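Hypothetical protein (Legionella pneumophila subsp. pneumophila, PDB 2IM9) is of unknown function but contains an N-acetylmuramoyl-L-alanine amidase-like domain, which suggests that it may act on cell-wall peptidoglycan. Local coordinates at residues K152-S157 with Q240-A245; G270-I273 with E278-F281; R128-R133 with P177-H182; I185-L190 with V203-K208. One frame throughout, in Å; residues are numbered along the deposited sequence.

Contact 1: K152-S157 with Q240-A245; sequences KDITFS and QIPNGA
Ile154 and Pro242 supply the apolar part of this surface contact: Ile154 ends on the proline ring, with Ile154 CD1 3.6 Å from Pro242 CG. A chi1 of 65° sets CG1 of Ile154 between its own backbone N and carbonyl carbon, and the extended branch beyond it carries CD1 to the ring. Both side chains also rest on Val316 of strand 311-317.

The polar part runs through water. Ser157 O and Gln240 OE1, 3.4 Å apart, are both acceptors, so neither can bond the other. One water donates to each, at 2.8 Å from Ser157 O. Gln240 NE2 donates to Arg159 O and His236 O, which fixes the flip of the amide.

Each segment is shaped by its own bonds. Asp153 OD1 accepts from Thr155 N at 2.9 Å, an Asx turn, and also from Thr155 OG1. Ser157 OG and N both donate to Ile154 O. Opposite, Pro242 to Ala245 form a type II turn with Gly244 at its third position, where the positive phi (84°) favours glycine.

One apolar touch and one water bridge imply a light junction between the end of a strand with its 3-10 turn and the loop leading into strand 246-254.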
loop_
_atom_site.group_PDB
_atom_site.type_symbol
_atom_site.label_atom_id
_atom_site.label_comp_id
_atom_site.label_asym_id
_atom_site.label_seq_id
_atom_site.Cartn_x
_atom_site.Cartn_y
_atom_site.Cartn_z
ATOM N N LYS A 152 10.657 -6.237 -5.177
ATOM C CA LYS A 152 11.764 -6.909 -4.505
ATOM C C LYS A 152 12.054 -6.188 -3.203
ATOM O O LYS A 152 12.211 -4.981 -3.208
ATOM C CB LYS A 152 13.015 -6.844 -5.383
ATOM C CG LYS A 152 14.238 -7.560 -4.800
ATOM C CD LYS A 152 15.382 -7.631 -5.825
ATOM C CE LYS A 152 15.858 -6.247 -6.260
ATOM N NZ LYS A 152 17.184 -6.294 -6.964
ATOM N N ASP A 153 12.164 -6.938 -2.110
ATOM C CA ASP A 153 12.491 -6.371 -0.803
ATOM C C ASP A 153 14.004 -6.175 -0.778
ATOM O O ASP A 153 14.771 -7.149 -0.924
ATOM C CB ASP A 153 12.025 -7.332 0.303
ATOM C CG ASP A 153 12.131 -6.742 1.710
ATOM O OD1 ASP A 153 13.117 -6.020 1.981
ATOM O OD2 ASP A 153 11.249 -7.034 2.556
ATOM N N ILE A 154 14.432 -4.929 -0.622
ATOM C CA ILE A 154 15.860 -4.614 -0.558
ATOM C C ILE A 154 16.325 -4.112 0.813
ATOM O O ILE A 154 17.454 -3.626 0.948
ATOM C CB ILE A 154 16.274 -3.626 -1.663
ATOM C CG1 ILE A 154 15.599 -2.259 -1.488
ATOM C CG2 ILE A 154 15.956 -4.222 -3.042
ATOM C CD1 ILE A 154 16.423 -1.135 -2.080
ATOM N N THR A 155 15.474 -4.264 1.829
ATOM C CA THR A 155 15.764 -3.768 3.182
ATOM C C THR A 155 17.151 -4.169 3.684
ATOM O O THR A 155 17.919 -3.316 4.163
ATOM C CB THR A 155 14.677 -4.229 4.175
ATOM O OG1 THR A 155 13.380 -3.921 3.621
ATOM C CG2 THR A 155 14.843 -3.546 5.531
ATOM N N PHE A 156 17.486 -5.454 3.554
ATOM C CA PHE A 156 18.790 -5.929 4.054
ATOM C C PHE A 156 19.993 -5.377 3.278
ATOM O O PHE A 156 21.113 -5.394 3.799
ATOM C CB PHE A 156 18.866 -7.459 4.085
ATOM C CG PHE A 156 18.389 -8.059 5.376
ATOM C CD1 PHE A 156 17.059 -8.433 5.536
ATOM C CD2 PHE A 156 19.284 -8.265 6.436
ATOM C CE1 PHE A 156 16.620 -8.994 6.744
ATOM C CE2 PHE A 156 18.854 -8.826 7.648
ATOM C CZ PHE A 156 17.526 -9.193 7.799
ATOM N N SER A 157 19.773 -4.928 2.043
ATOM C CA SER A 157 20.859 -4.393 1.218
ATOM C C SER A 157 21.284 -2.983 1.642
ATOM O O SER A 157 22.255 -2.427 1.108
ATOM C CB SER A 157 20.460 -4.379 -0.256
ATOM O OG SER A 157 19.632 -3.258 -0.521
ATOM N N GLN A 240 20.981 5.277 0.797
ATOM C CA GLN A 240 20.845 4.040 0.024
ATOM C C GLN A 240 19.404 3.708 -0.358
ATOM O O GLN A 240 19.152 2.731 -1.068
ATOM C CB GLN A 240 21.467 2.847 0.763
ATOM C CG GLN A 240 22.974 2.949 0.928
ATOM C CD GLN A 240 23.490 1.904 1.896
ATOM O OE1 GLN A 240 23.456 0.709 1.609
ATOM N NE2 GLN A 240 23.954 2.349 3.055
ATOM N N ILE A 241 18.461 4.510 0.118
ATOM C CA ILE A 241 17.060 4.299 -0.233
ATOM C C ILE A 241 16.891 4.871 -1.647
ATOM O O ILE A 241 17.135 6.061 -1.859
ATOM C CB ILE A 241 16.137 5.011 0.774
ATOM C CG1 ILE A 241 16.368 4.455 2.196
ATOM C CG2 ILE A 241 14.674 4.911 0.327
ATOM C CD1 ILE A 241 15.597 5.173 3.309
ATOM N N PRO A 242 16.501 4.025 -2.622
ATOM C CA PRO A 242 16.427 4.450 -4.030
ATOM C C PRO A 242 15.223 5.332 -4.318
ATOM O O PRO A 242 14.173 5.151 -3.728
ATOM C CB PRO A 242 16.256 3.130 -4.801
ATOM C CG PRO A 242 16.394 2.038 -3.834
ATOM C CD PRO A 242 16.138 2.610 -2.456
ATOM N N ASN A 243 15.377 6.264 -5.254
ATOM C CA ASN A 243 14.238 7.015 -5.755
ATOM C C ASN A 243 13.164 6.061 -6.286
ATOM O O ASN A 243 13.475 5.108 -7.019
ATOM C CB ASN A 243 14.685 7.983 -6.854
ATOM C CG ASN A 243 13.603 8.975 -7.231
ATOM O OD1 ASN A 243 13.037 9.652 -6.372
ATOM N ND2 ASN A 243 13.311 9.070 -8.527
ATOM N N GLY A 244 11.914 6.315 -5.897
ATOM C CA GLY A 244 10.774 5.522 -6.372
ATOM C C GLY A 244 10.549 4.244 -5.587
ATOM O O GLY A 244 9.692 3.436 -5.949
ATOM N N ALA A 245 11.311 4.043 -4.506
ATOM C CA ALA A 245 11.102 2.843 -3.685
ATOM C C ALA A 245 9.771 2.958 -2.919
ATOM O O ALA A 245 9.226 4.061 -2.747
ATOM C CB ALA A 245 12.259 2.636 -2.717
HETATM O O HOH W 1 22.994 -0.351 -0.675
#

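Contact 2: G270-I273 with E278-F281; sequences GFAI and ELFF
A beta hairpin, formed by strands 264-275 and 278-285, brings Ile273 opposite Phe280 as an antiparallel hydrogen-bonded pair. Ile273 N donates to Phe280 O at 2.9 Å, and Phe280 N returns a bond to Ile273 O at 2.8 Å. Next along, Ala272 and Phe281 make a non-hydrogen-bonded pair, where the backbones meet through CA-H...O contacts: Phe281 CA lies 3.4 Å from Phe271 O, and Ala272 CA is equally near Phe280 O.

Ala272, Leu279 and Phe281 share one face of the sheet. The small methyl of Ala272 lets Leu279 lean across the hairpin until its CD1 is 3.9 Å from Ala272 CB. In Phe281, CG stands anti to the backbone N (chi1 -175°), which swings the ring back over strand 264-275 until CE1 is 3.5 Å from Gly270 N. Glycine suits this spot, since it presents bare backbone to the ring. Ile241, Ile247 and Tyr299 pack around these residues.

On the other face, the Phe280 ring turns away from its partner, keeping Ile273 O at its edge, with Phe280 CB 3.5 Å from that oxygen. Ile273 meets Ser58 and Ser61, and Phe271, on the same face, packs against Val99, Val102 and Leu103.

Paired backbone bonds and a two-residue connection are typical of a beta hairpin in an antiparallel sheet, here with helices 53-63 and 95-107 packed on the face of Phe271 and Ile273.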
loop_
_atom_site.group_PDB
_atom_site.type_symbol
_atom_site.label_atom_id
_atom_site.label_comp_id
_atom_site.label_asym_id
_atom_site.label_seq_id
_atom_site.Cartn_x
_atom_site.Cartn_y
_atom_site.Cartn_z
ATOM N N GLY A 270 4.124 4.392 1.538
ATOM C CA GLY A 270 4.208 5.498 0.573
ATOM C C GLY A 270 5.475 5.315 -0.238
ATOM O O GLY A 270 6.102 4.243 -0.180
ATOM N N PHE A 271 5.870 6.355 -0.971
ATOM C CA PHE A 271 7.044 6.292 -1.833
ATOM C C PHE A 271 8.191 7.139 -1.309
ATOM O O PHE A 271 7.962 8.177 -0.661
ATOM C CB PHE A 271 6.709 6.805 -3.239
ATOM C CG PHE A 271 5.705 5.963 -3.975
ATOM C CD1 PHE A 271 6.072 4.746 -4.531
ATOM C CD2 PHE A 271 4.387 6.391 -4.107
ATOM C CE1 PHE A 271 5.142 3.958 -5.217
ATOM C CE2 PHE A 271 3.447 5.614 -4.793
ATOM C CZ PHE A 271 3.826 4.393 -5.353
ATOM N N ALA A 272 9.403 6.666 -1.565
ATOM C CA ALA A 272 10.626 7.434 -1.337
ATOM C C ALA A 272 10.876 8.245 -2.587
ATOM O O ALA A 272 11.037 7.677 -3.662
ATOM C CB ALA A 272 11.821 6.492 -1.083
ATOM N N ILE A 273 10.935 9.568 -2.457
ATOM C CA ILE A 273 11.178 10.416 -3.626
ATOM C C ILE A 273 12.308 11.402 -3.308
ATOM O O ILE A 273 12.188 12.171 -2.363
ATOM C CB ILE A 273 9.902 11.217 -4.036
ATOM C CG1 ILE A 273 8.701 10.294 -4.327
ATOM C CG2 ILE A 273 10.209 12.148 -5.245
ATOM C CD1 ILE A 273 8.831 9.406 -5.604
ATOM N N GLU A 278 17.377 15.784 -1.390
ATOM C CA GLU A 278 16.714 15.569 -0.106
ATOM C C GLU A 278 15.667 14.463 -0.280
ATOM O O GLU A 278 15.014 14.371 -1.314
ATOM C CB GLU A 278 16.040 16.862 0.386
ATOM C CG GLU A 278 15.350 16.750 1.769
ATOM C CD GLU A 278 14.856 18.091 2.341
ATOM O OE1 GLU A 278 14.847 19.105 1.606
ATOM O OE2 GLU A 278 14.460 18.119 3.531
ATOM N N LEU A 279 15.512 13.625 0.730
ATOM C CA LEU A 279 14.620 12.472 0.592
ATOM C C LEU A 279 13.259 12.751 1.220
ATOM O O LEU A 279 13.170 13.081 2.411
ATOM C CB LEU A 279 15.261 11.235 1.209
ATOM C CG LEU A 279 14.503 9.908 1.151
ATOM C CD1 LEU A 279 14.154 9.542 -0.277
ATOM C CD2 LEU A 279 15.387 8.846 1.822
ATOM N N PHE A 280 12.213 12.571 0.408
ATOM C CA PHE A 280 10.833 12.772 0.826
ATOM C C PHE A 280 10.038 11.468 0.895
ATOM O O PHE A 280 10.342 10.489 0.208
ATOM C CB PHE A 280 10.138 13.815 -0.067
ATOM C CG PHE A 280 10.730 15.193 0.076
ATOM C CD1 PHE A 280 10.221 16.091 1.007
ATOM C CD2 PHE A 280 11.852 15.554 -0.663
ATOM C CE1 PHE A 280 10.812 17.366 1.172
ATOM C CE2 PHE A 280 12.434 16.806 -0.510
ATOM C CZ PHE A 280 11.908 17.710 0.412
ATOM N N PHE A 281 9.049 11.482 1.762
ATOM C CA PHE A 281 8.089 10.396 1.905
ATOM C C PHE A 281 6.808 10.940 1.297
ATOM O O PHE A 281 6.183 11.867 1.831
ATOM C CB PHE A 281 7.938 10.064 3.385
ATOM C CG PHE A 281 7.073 8.884 3.687
ATOM C CD1 PHE A 281 7.088 7.732 2.882
ATOM C CD2 PHE A 281 6.311 8.876 4.853
ATOM C CE1 PHE A 281 6.315 6.619 3.216
ATOM C CE2 PHE A 281 5.534 7.749 5.191
ATOM C CZ PHE A 281 5.539 6.632 4.368
#

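Contact 3: R128-R133 with P177-H182; sequences RSYINR and PQWYNH
The backbones stay well apart, Ile131 and Tyr180 being the nearest pair at 9.8 Å between CA atoms, as a type I turn from Tyr130 to Arg133 faces helix 176-181. Tyr130 has CG anti to the backbone N (chi1 -168°), which carries its ring out to the tyrosine and tryptophan of the helix. The two tyrosines run antiparallel alongside one another, so that Tyr180 OH comes to the edge of the Tyr130 ring, near its plane, 3.5 Å from Tyr130 CD2. Their flanks meet where Tyr130 CE2 lies 3.8 Å from Tyr180 CE2. Ile131 lies across the Tyr180 side chain and brings CG2 within 3.8 Å of Tyr180 OH.

A water in the plane of the Tyr180 ring lies 2.7 Å from Tyr180 OH and donates to Ile131 O. Tyr130 OH approaches Trp179 CH2 at 4.0 Å, but its polar partner is Lys183 NZ; the same lysine makes a cation-pi contact with Trp179. Leu205 of helix 195-209 packs against Tyr130, Ile131 and Tyr180.

Tyrosine suits both places, offering a ring for packing and a hydroxyl for bonding. The whole is an aromatic cluster joining a loop turn to a short helix.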
loop_
_atom_site.group_PDB
_atom_site.type_symbol
_atom_site.label_atom_id
_atom_site.label_comp_id
_atom_site.label_asym_id
_atom_site.label_seq_id
_atom_site.Cartn_x
_atom_site.Cartn_y
_atom_site.Cartn_z
ATOM N N ARG A 128 -11.167 -10.878 -8.846
ATOM C CA ARG A 128 -11.834 -9.852 -8.039
ATOM C C ARG A 128 -12.849 -10.410 -7.047
ATOM O O ARG A 128 -13.883 -10.982 -7.428
ATOM C CB ARG A 128 -12.522 -8.829 -8.951
ATOM C CG ARG A 128 -13.273 -7.721 -8.191
ATOM C CD ARG A 128 -14.327 -7.024 -9.082
ATOM N NE ARG A 128 -13.817 -6.744 -10.424
ATOM C CZ ARG A 128 -12.801 -5.928 -10.699
ATOM N NH1 ARG A 128 -12.422 -5.748 -11.959
ATOM N NH2 ARG A 128 -12.155 -5.299 -9.720
ATOM N N SER A 129 -12.550 -10.235 -5.763
ATOM C CA SER A 129 -13.493 -10.592 -4.698
ATOM C C SER A 129 -12.992 -9.988 -3.408
ATOM O O SER A 129 -11.788 -9.715 -3.275
ATOM C CB SER A 129 -13.622 -12.120 -4.558
ATOM O OG SER A 129 -12.452 -12.663 -3.959
ATOM N N TYR A 130 -13.906 -9.772 -2.458
ATOM C CA TYR A 130 -13.496 -9.272 -1.149
ATOM C C TYR A 130 -12.387 -10.139 -0.528
ATOM O O TYR A 130 -11.368 -9.612 -0.081
ATOM C CB TYR A 130 -14.680 -9.123 -0.184
ATOM C CG TYR A 130 -14.270 -8.341 1.053
ATOM C CD1 TYR A 130 -14.443 -6.965 1.113
ATOM C CD2 TYR A 130 -13.641 -8.974 2.124
ATOM C CE1 TYR A 130 -14.053 -6.240 2.231
ATOM C CE2 TYR A 130 -13.226 -8.256 3.258
ATOM C CZ TYR A 130 -13.431 -6.892 3.299
ATOM O OH TYR A 130 -13.014 -6.161 4.394
ATOM N N ILE A 131 -12.565 -11.459 -0.516
ATOM C CA ILE A 131 -11.605 -12.299 0.199
ATOM C C ILE A 131 -10.275 -12.379 -0.529
ATOM O O ILE A 131 -9.266 -12.640 0.106
ATOM C CB ILE A 131 -12.118 -13.725 0.496
ATOM C CG1 ILE A 131 -12.257 -14.528 -0.796
ATOM C CG2 ILE A 131 -13.415 -13.671 1.320
ATOM C CD1 ILE A 131 -12.389 -16.015 -0.560
ATOM N N ASN A 132 -10.282 -12.181 -1.853
ATOM C CA ASN A 132 -9.040 -12.186 -2.634
ATOM C C ASN A 132 -8.301 -10.845 -2.581
ATOM O O ASN A 132 -7.151 -10.741 -2.998
ATOM C CB ASN A 132 -9.312 -12.551 -4.099
ATOM C CG ASN A 132 -9.485 -14.036 -4.327
ATOM O OD1 ASN A 132 -9.203 -14.861 -3.454
ATOM N ND2 ASN A 132 -9.957 -14.389 -5.521
ATOM N N ARG A 133 -8.957 -9.795 -2.111
ATOM C CA ARG A 133 -8.276 -8.509 -2.022
ATOM C C ARG A 133 -7.035 -8.652 -1.144
ATOM O O ARG A 133 -7.045 -9.367 -0.142
ATOM C CB ARG A 133 -9.209 -7.432 -1.459
ATOM C CG ARG A 133 -8.786 -6.010 -1.921
ATOM C CD ARG A 133 -9.417 -4.908 -1.076
ATOM N NE ARG A 133 -10.876 -4.837 -1.212
ATOM C CZ ARG A 133 -11.665 -4.070 -0.460
ATOM N NH1 ARG A 133 -11.124 -3.287 0.486
ATOM N NH2 ARG A 133 -12.990 -4.073 -0.649
ATOM N N PRO A 177 -9.227 -15.763 9.969
ATOM C CA PRO A 177 -10.566 -16.042 10.517
ATOM C C PRO A 177 -10.950 -15.170 11.709
ATOM O O PRO A 177 -12.105 -14.739 11.805
ATOM C CB PRO A 177 -10.491 -17.529 10.896
ATOM C CG PRO A 177 -9.458 -18.087 9.954
ATOM C CD PRO A 177 -8.403 -16.983 9.919
ATOM N N GLN A 178 -10.003 -14.868 12.599
ATOM C CA GLN A 178 -10.336 -13.991 13.723
ATOM C C GLN A 178 -10.552 -12.531 13.277
ATOM O O GLN A 178 -11.402 -11.795 13.819
ATOM C CB GLN A 178 -9.267 -14.078 14.819
ATOM C CG GLN A 178 -9.744 -13.478 16.141
ATOM C CD GLN A 178 -10.978 -14.203 16.691
ATOM O OE1 GLN A 178 -12.088 -13.710 16.568
ATOM N NE2 GLN A 178 -10.782 -15.383 17.248
ATOM N N TRP A 179 -9.804 -12.100 12.264
ATOM C CA TRP A 179 -10.006 -10.766 11.717
ATOM C C TRP A 179 -11.423 -10.680 11.120
ATOM O O TRP A 179 -12.145 -9.699 11.354
ATOM C CB TRP A 179 -8.941 -10.500 10.657
ATOM C CG TRP A 179 -9.006 -9.155 9.979
ATOM C CD1 TRP A 179 -8.728 -7.930 10.531
ATOM C CD2 TRP A 179 -9.290 -8.919 8.593
ATOM N NE1 TRP A 179 -8.850 -6.939 9.572
ATOM C CE2 TRP A 179 -9.202 -7.519 8.376
ATOM C CE3 TRP A 179 -9.623 -9.755 7.518
ATOM C CZ2 TRP A 179 -9.433 -6.930 7.111
ATOM C CZ3 TRP A 179 -9.860 -9.168 6.252
ATOM C CH2 TRP A 179 -9.766 -7.767 6.070
ATOM N N TYR A 180 -11.833 -11.714 10.385
ATOM C CA TYR A 180 -13.191 -11.715 9.826
ATOM C C TYR A 180 -14.223 -11.688 10.933
ATOM O O TYR A 180 -15.172 -10.907 10.863
ATOM C CB TYR A 180 -13.437 -12.878 8.851
ATOM C CG TYR A 180 -12.956 -12.527 7.478
ATOM C CD1 TYR A 180 -11.633 -12.762 7.106
ATOM C CD2 TYR A 180 -13.808 -11.889 6.555
ATOM C CE1 TYR A 180 -11.178 -12.417 5.837
ATOM C CE2 TYR A 180 -13.359 -11.522 5.291
ATOM C CZ TYR A 180 -12.045 -11.773 4.947
ATOM O OH TYR A 180 -11.598 -11.399 3.714
ATOM N N ASN A 181 -13.989 -12.479 11.978
ATOM C CA ASN A 181 -14.946 -12.612 13.073
ATOM C C ASN A 181 -15.212 -11.286 13.763
ATOM O O ASN A 181 -16.328 -11.023 14.214
ATOM C CB ASN A 181 -14.476 -13.665 14.077
ATOM C CG ASN A 181 -15.487 -13.913 15.166
ATOM O OD1 ASN A 181 -16.662 -14.244 14.907
ATOM N ND2 ASN A 181 -15.050 -13.746 16.394
ATOM N N HIS A 182 -14.180 -10.447 13.824
ATOM C CA HIS A 182 -14.277 -9.107 14.437
ATOM C C HIS A 182 -14.995 -8.034 13.600
ATOM O O HIS A 182 -15.225 -6.919 14.074
ATOM C CB HIS A 182 -12.879 -8.598 14.787
ATOM C CG HIS A 182 -12.452 -8.929 16.185
ATOM N ND1 HIS A 182 -12.064 -10.195 16.569
ATOM C CD2 HIS A 182 -12.369 -8.158 17.293
ATOM C CE1 HIS A 182 -11.719 -10.178 17.848
ATOM N NE2 HIS A 182 -11.900 -8.953 18.311
HETATM O O HOH W 2 -9.097 -12.160 3.016
#

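Contact 4: I185-L190 with V203-K208; sequences IDTIRL and VELKAK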
loop_
_atom_site.group_PDB
_atom_site.type_symbol
_atom_site.label_atom_id
_atom_site.label_comp_id
_atom_site.label_asym_id
_atom_site.label_seq_id
_atom_site.Cartn_x
_atom_site.Cartn_y
_atom_site.Cartn_z
ATOM N N ILE A 185 -20.915 -4.406 10.471
ATOM C CA ILE A 185 -21.607 -4.041 9.225
ATOM C C ILE A 185 -20.895 -2.947 8.425
ATOM O O ILE A 185 -21.165 -2.787 7.221
ATOM C CB ILE A 185 -23.094 -3.690 9.461
ATOM C CG1 ILE A 185 -23.244 -2.506 10.416
ATOM C CG2 ILE A 185 -23.854 -4.926 9.961
ATOM C CD1 ILE A 185 -24.642 -1.928 10.401
ATOM N N ASP A 186 -19.976 -2.216 9.064
ATOM C CA ASP A 186 -19.198 -1.160 8.381
ATOM C C ASP A 186 -18.341 -1.719 7.241
ATOM O O ASP A 186 -17.965 -1.002 6.320
ATOM C CB ASP A 186 -18.287 -0.422 9.365
ATOM C CG ASP A 186 -19.027 0.631 10.173
ATOM O OD1 ASP A 186 -20.270 0.751 10.042
ATOM O OD2 ASP A 186 -18.335 1.319 10.953
ATOM N N THR A 187 -18.038 -3.001 7.306
ATOM C CA THR A 187 -17.340 -3.661 6.205
ATOM C C THR A 187 -18.182 -3.725 4.936
ATOM O O THR A 187 -17.642 -3.710 3.831
ATOM C CB THR A 187 -16.907 -5.083 6.613
ATOM O OG1 THR A 187 -15.794 -4.970 7.498
ATOM C CG2 THR A 187 -16.480 -5.906 5.405
ATOM N N ILE A 188 -19.498 -3.817 5.108
ATOM C CA ILE A 188 -20.399 -3.988 3.978
ATOM C C ILE A 188 -20.861 -2.624 3.504
ATOM O O ILE A 188 -21.682 -1.970 4.166
ATOM C CB ILE A 188 -21.635 -4.855 4.353
ATOM C CG1 ILE A 188 -21.194 -6.164 5.014
ATOM C CG2 ILE A 188 -22.544 -5.082 3.103
ATOM C CD1 ILE A 188 -20.418 -7.114 4.095
ATOM N N ARG A 189 -20.345 -2.219 2.347
ATOM C CA ARG A 189 -20.590 -0.879 1.819
ATOM C C ARG A 189 -21.452 -0.969 0.561
ATOM O O ARG A 189 -20.970 -1.324 -0.511
ATOM C CB ARG A 189 -19.267 -0.142 1.565
ATOM C CG ARG A 189 -18.452 0.060 2.852
ATOM C CD ARG A 189 -17.324 1.036 2.668
ATOM N NE ARG A 189 -16.308 0.542 1.734
ATOM C CZ ARG A 189 -15.158 1.161 1.508
ATOM N NH1 ARG A 189 -14.874 2.281 2.157
ATOM N NH2 ARG A 189 -14.282 0.650 0.647
ATOM N N LEU A 190 -22.745 -0.682 0.720
ATOM C CA LEU A 190 -23.705 -0.818 -0.366
ATOM C C LEU A 190 -24.148 0.566 -0.810
ATOM O O LEU A 190 -24.287 1.461 0.014
ATOM C CB LEU A 190 -24.900 -1.656 0.093
ATOM C CG LEU A 190 -24.591 -3.053 0.645
ATOM C CD1 LEU A 190 -25.874 -3.752 1.128
ATOM C CD2 LEU A 190 -23.821 -3.916 -0.362
ATOM N N VAL A 203 -22.802 -11.975 7.573
ATOM C CA VAL A 203 -22.774 -13.390 7.998
ATOM C C VAL A 203 -22.208 -14.269 6.893
ATOM O O VAL A 203 -21.418 -15.185 7.143
ATOM C CB VAL A 203 -24.208 -13.913 8.404
ATOM C CG1 VAL A 203 -24.179 -15.422 8.649
ATOM C CG2 VAL A 203 -24.728 -13.141 9.599
ATOM N N GLU A 204 -22.609 -13.974 5.662
ATOM C CA GLU A 204 -22.138 -14.723 4.500
ATOM C C GLU A 204 -20.624 -14.585 4.318
ATOM O O GLU A 204 -19.895 -15.579 4.105
ATOM C CB GLU A 204 -22.866 -14.202 3.279
ATOM C CG GLU A 204 -22.538 -14.882 1.982
ATOM C CD GLU A 204 -23.290 -14.191 0.867
ATOM O OE1 GLU A 204 -24.492 -14.487 0.688
ATOM O OE2 GLU A 204 -22.694 -13.313 0.202
ATOM N N LEU A 205 -20.159 -13.344 4.414
ATOM C CA LEU A 205 -18.744 -13.041 4.301
ATOM C C LEU A 205 -17.947 -13.692 5.438
ATOM O O LEU A 205 -16.860 -14.245 5.214
ATOM C CB LEU A 205 -18.530 -11.521 4.324
ATOM C CG LEU A 205 -17.073 -11.072 4.129
ATOM C CD1 LEU A 205 -16.482 -11.566 2.791
ATOM C CD2 LEU A 205 -16.952 -9.557 4.329
ATOM N N LYS A 206 -18.477 -13.635 6.663
ATOM C CA LYS A 206 -17.760 -14.243 7.795
ATOM C C LYS A 206 -17.664 -15.758 7.672
ATOM O O LYS A 206 -16.667 -16.378 8.109
ATOM C CB LYS A 206 -18.436 -13.874 9.104
ATOM C CG LYS A 206 -18.167 -12.438 9.506
ATOM C CD LYS A 206 -18.823 -12.155 10.838
ATOM C CE LYS A 206 -18.470 -10.756 11.305
ATOM N NZ LYS A 206 -18.985 -10.545 12.675
ATOM N N ALA A 207 -18.696 -16.355 7.079
ATOM C CA ALA A 207 -18.704 -17.802 6.870
ATOM C C ALA A 207 -17.555 -18.195 5.952
ATOM O O ALA A 207 -16.889 -19.214 6.188
ATOM C CB ALA A 207 -20.053 -18.286 6.329
ATOM N N LYS A 208 -17.284 -17.378 4.936
ATOM C CA LYS A 208 -16.143 -17.632 4.077
ATOM C C LYS A 208 -14.827 -17.346 4.811
ATOM O O LYS A 208 -13.888 -18.143 4.748
ATOM C CB LYS A 208 -16.214 -16.809 2.794
ATOM C CG LYS A 208 -15.166 -17.216 1.783
ATOM C CD LYS A 208 -15.417 -18.619 1.213
ATOM C CE LYS A 208 -14.483 -18.920 0.044
ATOM N NZ LYS A 208 -14.860 -18.115 -1.181
#
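Ile188 and Leu205 are the residues whose CA atoms come nearest, 9.2 Å apart, where a short 3-10 turn and the extended chain after it run beside helix 195-209. The 3-10 turn, residues 185-187, is closed by Ile188 N donating to Ile185 O at 2.9 Å. Beyond it the chain straightens through Arg189 and Leu190, whereas 203-208 holds regular helical bonds such as Ala207 N to Val203 O.

Side chains alone bridge the distance, and Leu205 lies at the centre of the contact, touching both partners. Its CG stands anti to the backbone N (chi1 -177°), which sends the branched end off the helix toward the loop, and a single methyl, CD2, makes both contacts. Thr187 meets it crosswise, with Thr187 CG2 3.8 Å from Leu205 CD2. Here the torsion of the threonine matters: at chi1 -74° its hydroxyl lies beside the backbone N, so the methyl is offered to the leucine. Ile188 CD1 lies more loosely, 4.2 Å from the same Leu205 CD2. Leucine suits the place because its chain carries CD2 far enough off the helix to lie against both residues; threonine offers a methyl close to its backbone, whereas isoleucine reaches in with the end of its longer branch.

Tyr82 packs on both Ile188 and Leu205, enlarging the apolar patch.

The chemistry is that of a small, non-directional methyl contact, while the directional polar bonds are made to other parts of the chain: Arg189 to Asp83, Glu204 to Arg81, and Lys206 NZ to Lys183 O.

Overall arrangement
The four contacts form two pairs on opposite sides of the chain's centre. Contacts 1 and 2, centres 12 Å apart, both reach the antiparallel sheet, contact 1 through strand 151-153 and the loop before strand 246-254; they touch through the backbone, Gly244 and Ala245 pairing with Ala272. Contacts 3 and 4, centres 9 Å apart, gather at helices 176-181 and 195-209, where Lys206 NZ meets Asn181 O. Between the pairs the centres lie 30 to 37 Å apart. Along the chain, contact 4 is nested within the loop closed by contact 1, contact 3 crosses contact 1, and contact 2 comes last. One amidase-like family region thus carries both a sheet-based end and a helical, loop-rich end.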